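Local structure of hypothetical protein (Clostridium sporogenes ATCC 15579, 4QRK) at residues A[107-118]-A[128-139]; A[163-173]-A[190-200]. The protein is of unknown function but adopts a right-handed beta-helix fold and may take part in cell adhesion. All blocks are in the same frame, centred on the assembly; numbering follows the deposited sequence.

In the fold
Contact 1 comes first along the chain, after the N-terminal strands: 107-118 and 128-139 close a short loop of nine residues, and pair in both sheets of the beta-helix. It is an inner example of how parallel beta-helices grow, each coil laid on the one before; contact 2 is an outer one. Strands 147-153 and 157-162 follow before contact 2 opens. There 163-173 and 190-200 close a longer loop carrying strands 179-180 and 185-187, and extend one sheet with an antiparallel strand. The contacts are in series, neither enclosing the other, with centres about 21 Å apart. They touch where Ile139 O lies 3.4 Å from Pro163 CD.

Contact 1 (A[107-118]-A[128-139])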
loop_
_atom_site.group_PDB
_atom_site.type_symbol
_atom_site.label_atom_id
_atom_site.label_comp_id
_atom_site.label_asym_id
_atom_site.label_seq_id
_atom_site.Cartn_x
_atom_site.Cartn_y
_atom_site.Cartn_z
ATOM N N LEU A 107 -2.524 -2.163 5.163
ATOM C CA LEU A 107 -3.037 -3.171 4.239
ATOM C C LEU A 107 -2.661 -4.589 4.654
ATOM O O LEU A 107 -1.490 -4.895 4.829
ATOM C CB LEU A 107 -2.463 -2.929 2.853
ATOM C CG LEU A 107 -2.446 -1.475 2.414
ATOM C CD1 LEU A 107 -1.784 -1.322 1.096
ATOM C CD2 LEU A 107 -3.852 -1.023 2.286
ATOM N N SER A 108 -3.659 -5.445 4.753
ATOM C CA SER A 108 -3.455 -6.870 4.887
ATOM C C SER A 108 -4.061 -7.529 3.656
ATOM O O SER A 108 -5.287 -7.539 3.488
ATOM C CB SER A 108 -4.141 -7.375 6.155
ATOM O OG SER A 108 -3.920 -8.753 6.311
ATOM N N LEU A 109 -3.187 -8.065 2.819
ATOM C CA LEU A 109 -3.538 -8.663 1.546
ATOM C C LEU A 109 -3.189 -10.153 1.544
ATOM O O LEU A 109 -2.028 -10.510 1.722
ATOM C CB LEU A 109 -2.738 -7.938 0.468
ATOM C CG LEU A 109 -2.640 -6.420 0.662
ATOM C CD1 LEU A 109 -1.683 -5.824 -0.350
ATOM C CD2 LEU A 109 -4.001 -5.782 0.554
ATOM N N GLY A 110 -4.170 -11.016 1.333
ATOM C CA GLY A 110 -3.940 -12.462 1.385
ATOM C C GLY A 110 -3.183 -12.939 0.159
ATOM O O GLY A 110 -2.031 -13.340 0.227
ATOM N N THR A 111 -3.819 -12.810 -0.987
ATOM C CA THR A 111 -3.262 -13.286 -2.244
ATOM C C THR A 111 -3.691 -12.386 -3.383
ATOM O O THR A 111 -4.875 -12.098 -3.518
ATOM C CB THR A 111 -3.823 -14.699 -2.574
ATOM O OG1 THR A 111 -3.662 -15.552 -1.435
ATOM C CG2 THR A 111 -3.066 -15.318 -3.748
ATOM N N GLY A 112 -2.774 -12.020 -4.265
ATOM C CA GLY A 112 -3.141 -11.202 -5.405
ATOM C C GLY A 112 -2.122 -10.143 -5.739
ATOM O O GLY A 112 -0.962 -10.277 -5.390
ATOM N N GLU A 113 -2.566 -9.087 -6.410
ATOM C CA GLU A 113 -1.669 -8.045 -6.873
ATOM C C GLU A 113 -2.074 -6.703 -6.336
ATOM O O GLU A 113 -3.236 -6.261 -6.467
ATOM C CB GLU A 113 -1.643 -8.017 -8.385
ATOM C CG GLU A 113 -1.145 -9.327 -9.020
ATOM C CD GLU A 113 -1.282 -9.316 -10.530
ATOM O OE1 GLU A 113 -1.914 -8.374 -11.062
ATOM O OE2 GLU A 113 -0.767 -10.246 -11.188
ATOM N N PHE A 114 -1.125 -6.072 -5.668
ATOM C CA PHE A 114 -1.355 -4.757 -5.076
ATOM C C PHE A 114 -0.501 -3.727 -5.821
ATOM O O PHE A 114 0.728 -3.860 -5.911
ATOM C CB PHE A 114 -0.982 -4.776 -3.608
ATOM C CG PHE A 114 -1.025 -3.411 -2.943
ATOM C CD1 PHE A 114 -2.098 -2.559 -3.133
ATOM C CD2 PHE A 114 0.011 -2.988 -2.131
ATOM C CE1 PHE A 114 -2.133 -1.300 -2.540
ATOM C CE2 PHE A 114 -0.021 -1.736 -1.528
ATOM C CZ PHE A 114 -1.083 -0.889 -1.740
ATOM N N LYS A 115 -1.159 -2.713 -6.346
ATOM C CA LYS A 115 -0.494 -1.632 -7.068
ATOM C C LYS A 115 -0.966 -0.312 -6.509
ATOM O O LYS A 115 -2.177 -0.065 -6.342
ATOM C CB LYS A 115 -0.824 -1.700 -8.557
ATOM C CG LYS A 115 -0.359 -2.941 -9.290
ATOM C CD LYS A 115 -0.546 -2.704 -10.798
ATOM C CE LYS A 115 -0.544 -3.961 -11.652
ATOM N NZ LYS A 115 0.257 -5.078 -11.084
ATOM N N ALA A 116 -0.014 0.547 -6.182
ATOM C CA ALA A 116 -0.368 1.840 -5.613
ATOM C C ALA A 116 0.573 2.962 -6.014
ATOM O O ALA A 116 1.804 2.841 -5.930
ATOM C CB ALA A 116 -0.462 1.783 -4.057
ATOM N N ASP A 117 -0.040 4.050 -6.443
ATOM C CA ASP A 117 0.666 5.291 -6.638
ATOM C C ASP A 117 0.350 6.155 -5.478
ATOM O O ASP A 117 -0.752 6.701 -5.383
ATOM C CB ASP A 117 0.228 6.006 -7.900
ATOM C CG ASP A 117 0.969 7.343 -8.091
ATOM O OD1 ASP A 117 2.003 7.563 -7.432
ATOM O OD2 ASP A 117 0.491 8.191 -8.866
ATOM N N LEU A 118 1.328 6.323 -4.588
ATOM C CA LEU A 118 1.140 7.159 -3.410
ATOM C C LEU A 118 2.035 8.390 -3.481
ATOM O O LEU A 118 2.215 9.086 -2.501
ATOM C CB LEU A 118 1.464 6.382 -2.135
ATOM C CG LEU A 118 0.691 5.075 -1.893
ATOM C CD1 LEU A 118 1.206 4.310 -0.688
ATOM C CD2 LEU A 118 -0.849 5.273 -1.821
ATOM N N VAL A 128 2.171 -2.675 5.001
ATOM C CA VAL A 128 1.610 -3.651 4.061
ATOM C C VAL A 128 2.017 -5.035 4.472
ATOM O O VAL A 128 3.206 -5.279 4.652
ATOM C CB VAL A 128 2.187 -3.416 2.643
ATOM C CG1 VAL A 128 1.710 -4.460 1.677
ATOM C CG2 VAL A 128 1.768 -2.059 2.130
ATOM N N GLY A 129 1.053 -5.940 4.633
ATOM C CA GLY A 129 1.359 -7.362 4.649
ATOM C C GLY A 129 0.769 -8.072 3.434
ATOM O O GLY A 129 -0.389 -7.855 3.100
HETATM N N MSE A 130 1.555 -8.956 2.810
HETATM C CA MSE A 130 1.085 -9.727 1.665
HETATM C C MSE A 130 1.467 -11.188 1.894
HETATM O O MSE A 130 2.546 -11.503 2.388
HETATM C CB MSE A 130 1.655 -9.157 0.357
HETATM C CG MSE A 130 1.554 -10.032 -0.914
HETATM SE SE MSE A 130 -0.231 -10.303 -1.660
HETATM C CE MSE A 130 -0.607 -8.510 -2.272
ATOM N N GLY A 131 0.521 -12.084 1.607
ATOM C CA GLY A 131 0.755 -13.520 1.771
ATOM C C GLY A 131 1.484 -14.096 0.555
ATOM O O GLY A 131 2.672 -14.435 0.614
ATOM N N VAL A 132 0.756 -14.191 -0.559
ATOM C CA VAL A 132 1.287 -14.692 -1.824
ATOM C C VAL A 132 0.883 -13.703 -2.906
ATOM O O VAL A 132 -0.300 -13.575 -3.223
ATOM C CB VAL A 132 0.715 -16.068 -2.207
ATOM C CG1 VAL A 132 1.235 -16.518 -3.593
ATOM C CG2 VAL A 132 1.033 -17.108 -1.144
ATOM N N GLY A 133 1.838 -13.002 -3.496
ATOM C CA GLY A 133 1.473 -12.115 -4.590
ATOM C C GLY A 133 2.515 -11.069 -4.850
ATOM O O GLY A 133 3.665 -11.228 -4.498
ATOM N N LYS A 134 2.103 -9.977 -5.446
ATOM C CA LYS A 134 3.024 -8.911 -5.825
ATOM C C LYS A 134 2.578 -7.606 -5.239
ATOM O O LYS A 134 1.377 -7.292 -5.180
ATOM C CB LYS A 134 3.029 -8.675 -7.326
ATOM C CG LYS A 134 3.430 -9.788 -8.234
ATOM C CD LYS A 134 3.562 -9.213 -9.680
ATOM C CE LYS A 134 4.875 -8.392 -9.848
ATOM N NZ LYS A 134 4.879 -7.418 -10.988
ATOM N N VAL A 135 3.574 -6.814 -4.887
ATOM C CA VAL A 135 3.390 -5.453 -4.434
ATOM C C VAL A 135 4.203 -4.530 -5.350
ATOM O O VAL A 135 5.399 -4.760 -5.556
ATOM C CB VAL A 135 3.921 -5.268 -3.011
ATOM C CG1 VAL A 135 3.894 -3.806 -2.609
ATOM C CG2 VAL A 135 3.126 -6.080 -2.038
ATOM N N ASP A 136 3.565 -3.504 -5.899
ATOM C CA ASP A 136 4.276 -2.463 -6.702
ATOM C C ASP A 136 3.819 -1.115 -6.213
ATOM O O ASP A 136 2.621 -0.781 -6.330
ATOM C CB ASP A 136 3.976 -2.574 -8.211
ATOM C CG ASP A 136 4.535 -3.836 -8.843
ATOM O OD1 ASP A 136 3.867 -4.894 -8.777
ATOM O OD2 ASP A 136 5.627 -3.758 -9.447
ATOM N N LEU A 137 4.740 -0.334 -5.652
ATOM C CA LEU A 137 4.407 0.884 -4.952
ATOM C C LEU A 137 5.261 2.023 -5.396
ATOM O O LEU A 137 6.509 1.905 -5.412
ATOM C CB LEU A 137 4.690 0.738 -3.457
ATOM C CG LEU A 137 3.858 -0.102 -2.539
ATOM C CD1 LEU A 137 4.538 -0.137 -1.184
ATOM C CD2 LEU A 137 2.501 0.546 -2.459
ATOM N N ASP A 138 4.605 3.112 -5.761
ATOM C CA ASP A 138 5.285 4.345 -6.072
ATOM C C ASP A 138 5.124 5.217 -4.857
ATOM O O ASP A 138 4.050 5.720 -4.554
ATOM C CB ASP A 138 4.720 5.016 -7.311
ATOM C CG ASP A 138 5.539 6.220 -7.738
ATOM O OD1 ASP A 138 6.206 6.849 -6.861
ATOM O OD2 ASP A 138 5.518 6.532 -8.950
ATOM N N ILE A 139 6.213 5.369 -4.133
ATOM C CA ILE A 139 6.231 6.300 -3.010
ATOM C C ILE A 139 7.350 7.292 -3.251
ATOM O O ILE A 139 8.163 7.554 -2.382
ATOM C CB ILE A 139 6.385 5.599 -1.656
ATOM C CG1 ILE A 139 7.450 4.539 -1.724
ATOM C CG2 ILE A 139 5.118 4.871 -1.281
ATOM C CD1 ILE A 139 7.897 4.053 -0.332
HETATM O O HOH W 1 1.521 -5.622 -8.312
#
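Phe114 and Leu137 meet inside the beta-helix, Phe114 CE2 lying 3.5 Å from Leu137 CD2. With CG anti to the backbone N (chi1 173°), the ring lies alongside Val135, pointing the same way, while its CE2 corner also comes within 4.1 Å of Val128 CG2 from the facing sheet. Leu137 CD2 is shared, since Ala116 CB packs 3.6 Å from it. Each inward residue thus sits beside its counterpart one coil on, the in-register inward ladder characteristic of parallel beta-helices, here right-handed. The backbones are joined just as regularly: Phe114 N donates to Lys134 O over 2.8 Å in an almost straight bond (174°). The register survives the corner between sheets, where Val132 N donates to Gly110 O at 3.0 Å and Gly112 N to Val132 O.

On the outer face, one water links Phe114 O, Lys115 NZ and Asp136 OD1, and Lys134 NZ forms a salt bridge to Asp136 OD1 (3.5 Å). Asp117 and Asp138 run side by side, with carboxylate planes 38° apart and Asp117 OD1 4.0 Å from Asp138 OD2. Hydrogen bonds to Ser119 and Ser140, and a salt bridge from Asp138 to Lys220, probably ease this closeness of charge. Strand 35-42 lies beyond 113-117, its Leu36 and Ile38 touching Phe114, and strand 157-162 continues the stack beyond 134-138; in the other sheet, strand 24-32 borders 103-110.

Contact 2 (A[163-173]-A[190-200]); sequences PKSIGVKIKAE and NIYKNSQYGKS
Ser200 OG takes the N-H of Gly167 at 2.8 Å and is also hydrogen-bonded to Asn202 O, tying the start of strand 167-174 to the loop that leads into strand 203-210. The setting is an antiparallel extension at the end of a right-handed beta-helix: strand 191-193, with 185-187 beyond it, runs against 167-174, whose other side pairs in parallel with 203-210. Ile170 and Tyr192 form a hydrogen-bonded pair, Ile170 N donating to Tyr192 O at 2.7 Å and Tyr192 N returning the bond to Ile170 O. Beyond this pair, Ala172 N donates to Asn190 O.

Where the strand gives way to a type I turn from Asn194 to Tyr197, a side-chain amide takes over the bridging. Asn194 ND2 donates to Ile166 O at 3.0 Å, nearly straight (170°) and close to its own amide plane, while Asn194 OD1 accepts from Val168 N, which comes from above the carbonyl plane. A water extends this join, binding Lys164 O, Ser195 OG and Gln196 N.

On the inward face Tyr192 CE1 reaches Ala172 CB, and the Tyr192 side chain also touches Val179 and Ile217. On the outward face Ile191 CG2 packs 3.8 Å from Lys169 CE. With CG anti to the backbone N (chi1 -179°) and the chain extended beyond it, Lys169 runs obliquely across Tyr197, whose hydroxyl is hydrogen-bonded to Glu205: Lys169 CB stands 3.8 Å from the Tyr197 ring centroid in a CH-pi contact, and Lys169 CD lies 3.5 Å from Tyr197 OH.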
loop_
_atom_site.group_PDB
_atom_site.type_symbol
_atom_site.label_atom_id
_atom_site.label_comp_id
_atom_site.label_asym_id
_atom_site.label_seq_id
_atom_site.Cartn_x
_atom_site.Cartn_y
_atom_site.Cartn_z
ATOM N N PRO A 163 11.800 8.544 -3.820
ATOM C CA PRO A 163 12.152 9.846 -4.383
ATOM C C PRO A 163 13.658 10.041 -4.404
ATOM O O PRO A 163 14.362 9.417 -3.616
ATOM C CB PRO A 163 11.492 10.832 -3.406
ATOM C CG PRO A 163 11.400 10.097 -2.128
ATOM C CD PRO A 163 11.341 8.631 -2.425
ATOM N N LYS A 164 14.144 10.880 -5.305
ATOM C CA LYS A 164 15.554 11.272 -5.329
ATOM C C LYS A 164 15.773 12.483 -4.424
ATOM O O LYS A 164 16.812 12.611 -3.814
ATOM C CB LYS A 164 15.973 11.623 -6.764
ATOM C CG LYS A 164 16.018 10.412 -7.695
ATOM C CD LYS A 164 16.298 10.792 -9.135
ATOM C CE LYS A 164 16.682 9.578 -9.962
ATOM N NZ LYS A 164 16.336 9.781 -11.394
ATOM N N SER A 165 14.745 13.318 -4.299
ATOM C CA SER A 165 14.845 14.633 -3.654
ATOM C C SER A 165 14.881 14.633 -2.132
ATOM O O SER A 165 15.322 15.589 -1.544
ATOM C CB SER A 165 13.655 15.488 -4.065
ATOM O OG SER A 165 12.436 14.824 -3.768
ATOM N N ILE A 166 14.367 13.593 -1.496
ATOM C CA ILE A 166 14.443 13.497 -0.054
ATOM C C ILE A 166 15.175 12.230 0.341
ATOM O O ILE A 166 15.290 11.276 -0.433
ATOM C CB ILE A 166 13.062 13.612 0.604
ATOM C CG1 ILE A 166 12.236 12.362 0.426
ATOM C CG2 ILE A 166 12.297 14.810 0.011
ATOM C CD1 ILE A 166 11.030 12.362 1.322
ATOM N N GLY A 167 15.697 12.228 1.561
ATOM C CA GLY A 167 16.480 11.106 2.038
ATOM C C GLY A 167 15.653 9.863 2.228
ATOM O O GLY A 167 14.531 9.888 2.737
ATOM N N VAL A 168 16.233 8.754 1.805
ATOM C CA VAL A 168 15.649 7.438 1.939
ATOM C C VAL A 168 16.665 6.443 2.517
ATOM O O VAL A 168 17.846 6.395 2.110
ATOM C CB VAL A 168 15.163 6.938 0.540
ATOM C CG1 VAL A 168 14.595 5.577 0.625
ATOM C CG2 VAL A 168 14.130 7.868 -0.018
ATOM N N LYS A 169 16.209 5.675 3.497
ATOM C CA LYS A 169 16.967 4.544 4.007
ATOM C C LYS A 169 16.075 3.340 4.021
ATOM O O LYS A 169 14.965 3.409 4.548
ATOM C CB LYS A 169 17.485 4.851 5.417
ATOM C CG LYS A 169 18.316 3.763 6.064
ATOM C CD LYS A 169 18.895 4.329 7.353
ATOM C CE LYS A 169 19.794 3.393 8.117
ATOM N NZ LYS A 169 20.550 4.171 9.171
ATOM N N ILE A 170 16.568 2.239 3.451
ATOM C CA ILE A 170 15.793 1.000 3.297
ATOM C C ILE A 170 16.541 -0.140 3.950
ATOM O O ILE A 170 17.707 -0.404 3.624
ATOM C CB ILE A 170 15.617 0.580 1.830
ATOM C CG1 ILE A 170 15.004 1.711 1.010
ATOM C CG2 ILE A 170 14.708 -0.695 1.715
ATOM C CD1 ILE A 170 15.968 2.320 0.076
ATOM N N LYS A 171 15.895 -0.803 4.888
ATOM C CA LYS A 171 16.391 -2.092 5.369
ATOM C C LYS A 171 15.647 -3.167 4.605
ATOM O O LYS A 171 14.432 -3.275 4.706
ATOM C CB LYS A 171 16.213 -2.215 6.887
ATOM C CG LYS A 171 16.700 -3.549 7.466
ATOM C CD LYS A 171 16.612 -3.554 8.995
ATOM C CE LYS A 171 17.368 -4.735 9.610
ATOM N NZ LYS A 171 17.680 -4.536 11.067
ATOM N N ALA A 172 16.372 -3.941 3.801
ATOM C CA ALA A 172 15.727 -4.942 2.945
ATOM C C ALA A 172 16.270 -6.315 3.274
ATOM O O ALA A 172 17.472 -6.583 3.101
ATOM C CB ALA A 172 15.925 -4.640 1.484
ATOM N N GLU A 173 15.351 -7.156 3.758
ATOM C CA GLU A 173 15.643 -8.518 4.180
ATOM C C GLU A 173 14.831 -9.554 3.410
ATOM O O GLU A 173 13.603 -9.449 3.277
ATOM C CB GLU A 173 15.352 -8.640 5.666
ATOM C CG GLU A 173 16.436 -7.986 6.500
ATOM C CD GLU A 173 16.006 -7.695 7.909
ATOM O OE1 GLU A 173 14.798 -7.425 8.133
ATOM O OE2 GLU A 173 16.890 -7.724 8.790
ATOM N N ASN A 190 22.224 -5.193 4.689
ATOM C CA ASN A 190 20.839 -5.164 4.247
ATOM C C ASN A 190 20.290 -3.742 4.261
ATOM O O ASN A 190 19.082 -3.554 4.122
ATOM C CB ASN A 190 19.967 -6.090 5.108
ATOM C CG ASN A 190 20.408 -7.534 5.030
ATOM O OD1 ASN A 190 20.495 -8.108 3.936
ATOM N ND2 ASN A 190 20.680 -8.141 6.183
ATOM N N ILE A 191 21.178 -2.754 4.410
ATOM C CA ILE A 191 20.777 -1.336 4.386
ATOM C C ILE A 191 21.184 -0.637 3.090
ATOM O O ILE A 191 22.348 -0.703 2.661
ATOM C CB ILE A 191 21.423 -0.541 5.523
ATOM C CG1 ILE A 191 21.236 -1.251 6.867
ATOM C CG2 ILE A 191 20.878 0.898 5.523
ATOM C CD1 ILE A 191 19.814 -1.448 7.234
ATOM N N TYR A 192 20.229 0.080 2.515
ATOM C CA TYR A 192 20.393 0.828 1.274
ATOM C C TYR A 192 19.924 2.256 1.459
ATOM O O TYR A 192 18.890 2.486 2.092
ATOM C CB TYR A 192 19.565 0.190 0.168
ATOM C CG TYR A 192 19.934 -1.233 -0.051
ATOM C CD1 TYR A 192 19.419 -2.220 0.761
ATOM C CD2 TYR A 192 20.819 -1.585 -1.049
ATOM C CE1 TYR A 192 19.755 -3.541 0.586
ATOM C CE2 TYR A 192 21.183 -2.891 -1.236
ATOM C CZ TYR A 192 20.656 -3.877 -0.404
ATOM O OH TYR A 192 20.995 -5.199 -0.578
ATOM N N LYS A 193 20.655 3.209 0.896
ATOM C CA LYS A 193 20.279 4.613 1.032
ATOM C C LYS A 193 20.515 5.350 -0.259
ATOM O O LYS A 193 21.311 4.915 -1.080
ATOM C CB LYS A 193 21.148 5.302 2.091
ATOM C CG LYS A 193 21.122 4.678 3.453
ATOM C CD LYS A 193 22.256 5.221 4.326
ATOM C CE LYS A 193 23.610 4.668 3.882
ATOM N NZ LYS A 193 24.709 4.877 4.885
ATOM N N ASN A 194 19.868 6.500 -0.408
ATOM C CA ASN A 194 20.230 7.427 -1.457
ATOM C C ASN A 194 21.121 8.533 -0.924
ATOM O O ASN A 194 21.415 8.622 0.291
ATOM C CB ASN A 194 18.999 7.992 -2.166
ATOM C CG ASN A 194 18.120 8.852 -1.263
ATOM O OD1 ASN A 194 18.470 9.182 -0.118
ATOM N ND2 ASN A 194 16.976 9.253 -1.801
ATOM N N SER A 195 21.572 9.370 -1.840
ATOM C CA SER A 195 22.559 10.391 -1.493
ATOM C C SER A 195 21.936 11.455 -0.581
ATOM O O SER A 195 22.643 12.057 0.215
ATOM C CB SER A 195 23.166 11.017 -2.760
ATOM O OG SER A 195 22.156 11.538 -3.606
ATOM N N GLN A 196 20.620 11.671 -0.658
ATOM C CA GLN A 196 19.986 12.677 0.214
ATOM C C GLN A 196 19.825 12.261 1.681
ATOM O O GLN A 196 19.582 13.099 2.545
ATOM C CB GLN A 196 18.671 13.171 -0.362
ATOM C CG GLN A 196 18.864 14.187 -1.451
ATOM C CD GLN A 196 19.401 15.512 -0.931
ATOM O OE1 GLN A 196 20.579 15.800 -1.082
ATOM N NE2 GLN A 196 18.544 16.315 -0.328
ATOM N N TYR A 197 19.973 10.977 1.976
ATOM C CA TYR A 197 19.721 10.527 3.337
ATOM C C TYR A 197 20.738 11.111 4.317
ATOM O O TYR A 197 21.947 11.004 4.111
ATOM C CB TYR A 197 19.749 9.019 3.451
ATOM C CG TYR A 197 19.323 8.601 4.821
ATOM C CD1 TYR A 197 17.960 8.616 5.185
ATOM C CD2 TYR A 197 20.265 8.233 5.778
ATOM C CE1 TYR A 197 17.572 8.252 6.447
ATOM C CE2 TYR A 197 19.880 7.879 7.047
ATOM C CZ TYR A 197 18.546 7.887 7.383
ATOM O OH TYR A 197 18.190 7.531 8.659
ATOM N N GLY A 198 20.220 11.719 5.376
ATOM C CA GLY A 198 21.034 12.424 6.347
ATOM C C GLY A 198 21.181 13.913 6.062
ATOM O O GLY A 198 21.652 14.642 6.921
ATOM N N LYS A 199 20.806 14.340 4.857
ATOM C CA LYS A 199 20.963 15.723 4.386
ATOM C C LYS A 199 19.625 16.483 4.355
ATOM O O LYS A 199 19.554 17.618 4.751
ATOM C CB LYS A 199 21.520 15.718 2.956
ATOM C CG LYS A 199 22.943 15.273 2.783
ATOM C CD LYS A 199 23.334 15.391 1.327
ATOM C CE LYS A 199 24.799 15.061 1.091
ATOM N NZ LYS A 199 25.002 13.730 0.473
ATOM N N SER A 200 18.568 15.861 3.839
ATOM C CA SER A 200 17.250 16.499 3.827
ATOM C C SER A 200 16.633 16.502 5.222
ATOM O O SER A 200 16.881 15.603 6.034
ATOM C CB SER A 200 16.323 15.786 2.828
ATOM O OG SER A 200 16.172 14.435 3.211
HETATM O O HOH W 2 19.290 11.207 -3.309
#